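Local coordinates for protein hemolysin BL lytic component L1 (Bacillus cereus, PDB 7NMQ) that probably acts as a lytic component of the tripartite enterotoxin haemolysin BL, an alpha-helical pore-forming toxin of the ClyA family that damages host cell membranes, at residues 32-37 and 284-289; 174-179 and 278-283. All coordinates share one frame; numbering follows the deposited sequence.

Contact 1. Residues 32-37 and 284-289; sequences IKQPNV and TNAKET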
loop_
_atom_site.group_PDB
_atom_site.type_symbol
_atom_site.label_atom_id
_atom_site.label_comp_id
_atom_site.label_asym_id
_atom_site.label_seq_id
_atom_site.Cartn_x
_atom_site.Cartn_y
_atom_site.Cartn_z
ATOM N N ILE A 32 11.366 11.171 -3.964
ATOM C CA ILE A 32 12.155 12.080 -3.075
ATOM C C ILE A 32 13.612 12.094 -3.545
ATOM O O ILE A 32 14.280 13.147 -3.431
ATOM C CB ILE A 32 11.965 11.669 -1.595
ATOM C CG1 ILE A 32 10.547 12.045 -1.160
ATOM C CG2 ILE A 32 13.043 12.291 -0.699
ATOM C CD1 ILE A 32 10.116 11.425 0.115
ATOM N N LYS A 33 14.127 11.000 -4.050
ATOM C CA LYS A 33 15.562 10.899 -4.416
ATOM C C LYS A 33 15.801 11.371 -5.848
ATOM O O LYS A 33 16.933 11.621 -6.172
ATOM C CB LYS A 33 16.048 9.463 -4.182
ATOM C CG LYS A 33 16.546 9.198 -2.758
ATOM C CD LYS A 33 17.353 7.943 -2.592
ATOM C CE LYS A 33 18.853 8.103 -2.719
ATOM N NZ LYS A 33 19.519 6.777 -2.740
ATOM N N GLN A 34 14.786 11.521 -6.672
ATOM C CA GLN A 34 15.001 11.936 -8.061
ATOM C C GLN A 34 15.201 13.447 -8.082
ATOM O O GLN A 34 14.341 14.204 -7.636
ATOM C CB GLN A 34 13.822 11.535 -8.921
ATOM C CG GLN A 34 14.092 11.914 -10.352
ATOM C CD GLN A 34 13.643 10.919 -11.372
ATOM O OE1 GLN A 34 13.748 9.710 -11.228
ATOM N NE2 GLN A 34 13.052 11.449 -12.410
ATOM N N PRO A 35 16.345 13.952 -8.580
ATOM C CA PRO A 35 16.554 15.397 -8.582
ATOM C C PRO A 35 15.780 16.109 -9.686
ATOM O O PRO A 35 15.260 15.457 -10.587
ATOM C CB PRO A 35 18.045 15.533 -8.829
ATOM C CG PRO A 35 18.361 14.345 -9.654
ATOM C CD PRO A 35 17.521 13.218 -9.071
ATOM N N ASN A 36 15.688 17.429 -9.539
ATOM C CA ASN A 36 15.165 18.296 -10.625
ATOM C C ASN A 36 15.889 17.950 -11.919
ATOM O O ASN A 36 17.142 17.785 -11.926
ATOM C CB ASN A 36 15.238 19.775 -10.277
ATOM C CG ASN A 36 14.163 20.266 -9.335
ATOM O OD1 ASN A 36 13.407 19.478 -8.773
ATOM N ND2 ASN A 36 14.090 21.579 -9.165
ATOM N N VAL A 37 15.162 17.879 -13.006
ATOM C CA VAL A 37 15.781 17.451 -14.290
ATOM C C VAL A 37 16.817 18.486 -14.707
ATOM O O VAL A 37 16.558 19.692 -14.705
ATOM C CB VAL A 37 14.727 17.223 -15.376
ATOM C CG1 VAL A 37 13.972 18.479 -15.783
ATOM C CG2 VAL A 37 15.321 16.592 -16.613
ATOM N N THR A 284 10.498 10.543 -18.174
ATOM C CA THR A 284 9.556 9.459 -18.533
ATOM C C THR A 284 9.366 8.540 -17.323
ATOM O O THR A 284 8.266 8.120 -16.997
ATOM C CB THR A 284 10.017 8.696 -19.771
ATOM O OG1 THR A 284 10.178 9.630 -20.841
ATOM C CG2 THR A 284 9.005 7.652 -20.174
ATOM N N ASN A 285 10.452 8.229 -16.648
ATOM C CA ASN A 285 10.440 7.421 -15.409
ATOM C C ASN A 285 9.512 8.088 -14.391
ATOM O O ASN A 285 8.666 7.385 -13.815
ATOM C CB ASN A 285 11.867 7.280 -14.877
ATOM C CG ASN A 285 11.963 6.440 -13.631
ATOM O OD1 ASN A 285 11.686 5.260 -13.707
ATOM N ND2 ASN A 285 12.463 7.025 -12.550
ATOM N N ALA A 286 9.698 9.380 -14.154
ATOM C CA ALA A 286 8.871 10.109 -13.175
ATOM C C ALA A 286 7.409 10.077 -13.621
ATOM O O ALA A 286 6.534 9.950 -12.759
ATOM C CB ALA A 286 9.397 11.486 -12.940
ATOM N N LYS A 287 7.148 10.268 -14.901
ATOM C CA LYS A 287 5.763 10.315 -15.400
ATOM C C LYS A 287 5.076 9.009 -15.005
ATOM O O LYS A 287 3.918 9.039 -14.547
ATOM C CB LYS A 287 5.814 10.496 -16.911
ATOM C CG LYS A 287 4.460 10.579 -17.564
ATOM C CD LYS A 287 4.570 10.941 -19.026
ATOM C CE LYS A 287 5.303 9.940 -19.867
ATOM N NZ LYS A 287 4.634 8.644 -20.057
ATOM N N GLU A 288 5.747 7.906 -15.225
ATOM C CA GLU A 288 5.141 6.598 -14.969
ATOM C C GLU A 288 4.850 6.472 -13.469
ATOM O O GLU A 288 3.745 6.053 -13.079
ATOM C CB GLU A 288 6.015 5.480 -15.498
ATOM C CG GLU A 288 6.149 5.491 -17.014
ATOM C CD GLU A 288 4.764 5.469 -17.689
ATOM O OE1 GLU A 288 3.953 4.548 -17.411
ATOM O OE2 GLU A 288 4.435 6.452 -18.389
ATOM N N THR A 289 5.818 6.803 -12.641
ATOM C CA THR A 289 5.664 6.676 -11.189
ATOM C C THR A 289 4.528 7.574 -10.717
ATOM O O THR A 289 3.770 7.185 -9.821
ATOM C CB THR A 289 6.967 6.956 -10.461
ATOM O OG1 THR A 289 7.920 5.985 -10.884
ATOM C CG2 THR A 289 6.752 6.915 -8.964
#
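At the C-terminal end of helix 10-33, where the chain breaks into an extended run, the side chain of Gln34 docks against helix 275-325 through an amide-amide hydrogen bond. Gln34 is the first residue to leave helical geometry, and its CA lies 8.2 Å from that of Ala286, a gap bridged by the glutamine side chain. In the conformer of Asn285 described here, its ND2 donates to OE1 of Gln34 at 3.3 Å. The bond is long and bent, with 141° at the hydrogen, yet well oriented: the donor sits in the carbonyl plane on a lone pair of OE1, and the two amide planes are only 20° apart. CG of Gln34 stands anti to the backbone N (chi1 -177°), reaching out to the helix, and a bend at chi2 turns the amide so that NE2 rests 3.7 Å from the methyl CB of Ala286.

Both amides are also gripped from outside this pair. NE2 of Gln34 bonds to the carbonyl O of Ser282, one turn earlier on the same helix as Ala286, while OE1 also accepts from the backbone N of Ala226 in strand 225-230. Asn285 ND2 reaches the carbonyl O of that same Ala226. Gln34 is therefore held through both the oxygen and the nitrogen of its amide, which fixes the amide's rotation and satisfies these buried polar atoms. Together the bonds tie a helix end and a long helix to the two-stranded antiparallel sheet, consistent with the beta-tongue of ClyA-type toxins.

Contact 2. Residues 174-179 and 278-283; sequences PQLQAE and QAVLSL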
loop_
_atom_site.group_PDB
_atom_site.type_symbol
_atom_site.label_atom_id
_atom_site.label_comp_id
_atom_site.label_asym_id
_atom_site.label_seq_id
_atom_site.Cartn_x
_atom_site.Cartn_y
_atom_site.Cartn_z
ATOM N N PRO A 174 12.006 9.381 -29.412
ATOM C CA PRO A 174 10.731 8.661 -29.261
ATOM C C PRO A 174 10.936 7.175 -28.952
ATOM O O PRO A 174 10.176 6.630 -28.115
ATOM C CB PRO A 174 10.052 8.964 -30.596
ATOM C CG PRO A 174 10.614 10.320 -30.981
ATOM C CD PRO A 174 12.073 10.220 -30.624
ATOM N N GLN A 175 11.924 6.522 -29.539
ATOM C CA GLN A 175 12.148 5.071 -29.323
ATOM C C GLN A 175 12.634 4.892 -27.878
ATOM O O GLN A 175 12.224 3.937 -27.200
ATOM C CB GLN A 175 13.110 4.504 -30.370
ATOM C CG GLN A 175 13.415 3.026 -30.225
ATOM C CD GLN A 175 14.038 2.410 -31.462
ATOM O OE1 GLN A 175 14.570 3.084 -32.353
ATOM N NE2 GLN A 175 13.979 1.090 -31.524
ATOM N N LEU A 176 13.432 5.837 -27.391
ATOM C CA LEU A 176 13.948 5.757 -26.009
ATOM C C LEU A 176 12.783 5.899 -25.025
ATOM O O LEU A 176 12.687 5.102 -24.048
ATOM C CB LEU A 176 14.993 6.845 -25.784
ATOM C CG LEU A 176 15.667 6.787 -24.426
ATOM C CD1 LEU A 176 16.325 5.425 -24.192
ATOM C CD2 LEU A 176 16.681 7.915 -24.269
ATOM N N GLN A 177 11.924 6.889 -25.244
ATOM C CA GLN A 177 10.733 7.101 -24.386
ATOM C C GLN A 177 9.900 5.820 -24.371
ATOM O O GLN A 177 9.484 5.391 -23.285
ATOM C CB GLN A 177 9.887 8.262 -24.892
ATOM C CG GLN A 177 8.601 8.390 -24.104
ATOM C CD GLN A 177 7.655 9.358 -24.757
ATOM O OE1 GLN A 177 8.066 10.385 -25.269
ATOM N NE2 GLN A 177 6.375 9.035 -24.742
ATOM N N ALA A 178 9.653 5.229 -25.534
ATOM C CA ALA A 178 8.781 4.034 -25.637
ATOM C C ALA A 178 9.452 2.884 -24.885
ATOM O O ALA A 178 8.741 2.120 -24.212
ATOM C CB ALA A 178 8.554 3.707 -27.081
ATOM N N GLU A 179 10.784 2.791 -24.956
ATOM C CA GLU A 179 11.535 1.685 -24.298
ATOM C C GLU A 179 11.359 1.807 -22.785
ATOM O O GLU A 179 11.079 0.805 -22.119
ATOM C CB GLU A 179 13.025 1.691 -24.642
ATOM C CG GLU A 179 13.815 0.540 -24.065
ATOM C CD GLU A 179 15.273 0.487 -24.490
ATOM O OE1 GLU A 179 15.719 1.384 -25.223
ATOM O OE2 GLU A 179 15.960 -0.433 -24.051
ATOM N N GLN A 278 19.318 11.681 -21.115
ATOM C CA GLN A 278 19.124 11.420 -19.663
ATOM C C GLN A 278 17.845 12.101 -19.183
ATOM O O GLN A 278 17.163 11.562 -18.315
ATOM C CB GLN A 278 20.324 11.860 -18.827
ATOM C CG GLN A 278 21.484 10.919 -18.986
ATOM C CD GLN A 278 22.670 11.271 -18.133
ATOM O OE1 GLN A 278 22.808 12.385 -17.636
ATOM N NE2 GLN A 278 23.543 10.304 -17.971
ATOM N N ALA A 279 17.542 13.277 -19.713
ATOM C CA ALA A 279 16.333 14.010 -19.313
ATOM C C ALA A 279 15.115 13.232 -19.808
ATOM O O ALA A 279 14.147 13.145 -19.086
ATOM C CB ALA A 279 16.320 15.414 -19.869
ATOM N N VAL A 280 15.137 12.730 -21.021
ATOM C CA VAL A 280 13.991 11.921 -21.517
ATOM C C VAL A 280 13.779 10.743 -20.569
ATOM O O VAL A 280 12.631 10.424 -20.206
ATOM C CB VAL A 280 14.238 11.451 -22.946
ATOM C CG1 VAL A 280 13.188 10.440 -23.372
ATOM C CG2 VAL A 280 14.295 12.653 -23.853
ATOM N N LEU A 281 14.855 10.086 -20.196
ATOM C CA LEU A 281 14.762 8.918 -19.311
ATOM C C LEU A 281 14.164 9.344 -17.986
ATOM O O LEU A 281 13.252 8.653 -17.450
ATOM C CB LEU A 281 16.146 8.309 -19.130
ATOM C CG LEU A 281 16.610 7.499 -20.321
ATOM C CD1 LEU A 281 18.075 7.197 -20.251
ATOM C CD2 LEU A 281 15.840 6.240 -20.509
ATOM N N SER A 282 14.714 10.371 -17.370
ATOM C CA SER A 282 14.303 10.705 -15.995
ATOM C C SER A 282 12.860 11.212 -16.012
ATOM O O SER A 282 12.112 10.854 -15.095
ATOM C CB SER A 282 15.263 11.663 -15.347
ATOM O OG SER A 282 15.251 12.909 -15.978
ATOM N N LEU A 283 12.508 12.050 -16.966
ATOM C CA LEU A 283 11.142 12.577 -17.008
ATOM C C LEU A 283 10.155 11.463 -17.304
ATOM O O LEU A 283 9.033 11.496 -16.718
ATOM C CB LEU A 283 11.033 13.673 -18.056
ATOM C CG LEU A 283 11.874 14.898 -17.713
ATOM C CD1 LEU A 283 11.783 15.839 -18.877
ATOM C CD2 LEU A 283 11.427 15.582 -16.420
#
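Helices 173-200 and 275-325 run in roughly the same direction here, their local axes 9.4 Å apart at closest approach and crossing at -30°, with the CA atoms of Gln177 and Val280 6.5 Å from each other. This is apolar helix-helix packing within the elongated helical bundle of the ClyA-like fold; no hydrogen bond joins the two segments.

Leu176 and Leu281 make the closest approach. CD1 of Leu176 meets CD2 of Leu281 at 3.8 Å, and CD2 of Leu281 also lies 4.0 Å from CG of Leu176, so it rests against the branch point of the partner as well as one of its ends. The two side chains cross at about a right angle. CG of Leu176 is anti to its own N (chi1 -176°), which sends both methyls across the interface; Leu281 has its CG anti to the carbonyl carbon instead (chi1 -77°), and its end approaches the other helix more closely than its CB direction alone would suggest.

Val280 fills the other part of the interface, where its CB points to helix 173-200. Its neighbours include Leu166 of helix 161-169, while Leu281 also touches Leu269 of helix 247-272, so two further helices flank the pair. Gln177 contributes the base of its side chain, its amide NE2 being engaged, in the conformer described here, with OE2 of Glu181 one turn along its own helix. The result is that CG1 of Val280 lies 4.2 Å from both the backbone N and the CB of Gln177, and 4.4 Å from CD2 of Leu176.

How the contacts relate
Contacts 1 and 2 occupy consecutive turns of helix 275-325, their centres 12 Å apart and on the same side of the chain's centre. They join directly: NE2 of Gln34 lies 2.9 Å from the carbonyl O of Ser282, a probable hydrogen bond, and CG2 of Val37 packs 3.6 Å from CB of Ala279. CB of Val37 also comes within 3.8 Å of CD2 of Leu283. In sequence, segments 174-179 and 278-283 both fall between the two halves of contact 1. Helix 275-325 thus meets residues 32-37 through the amide of Gln34 and the apolar side chain of Val37, and helix 173-200 through aliphatic side chains.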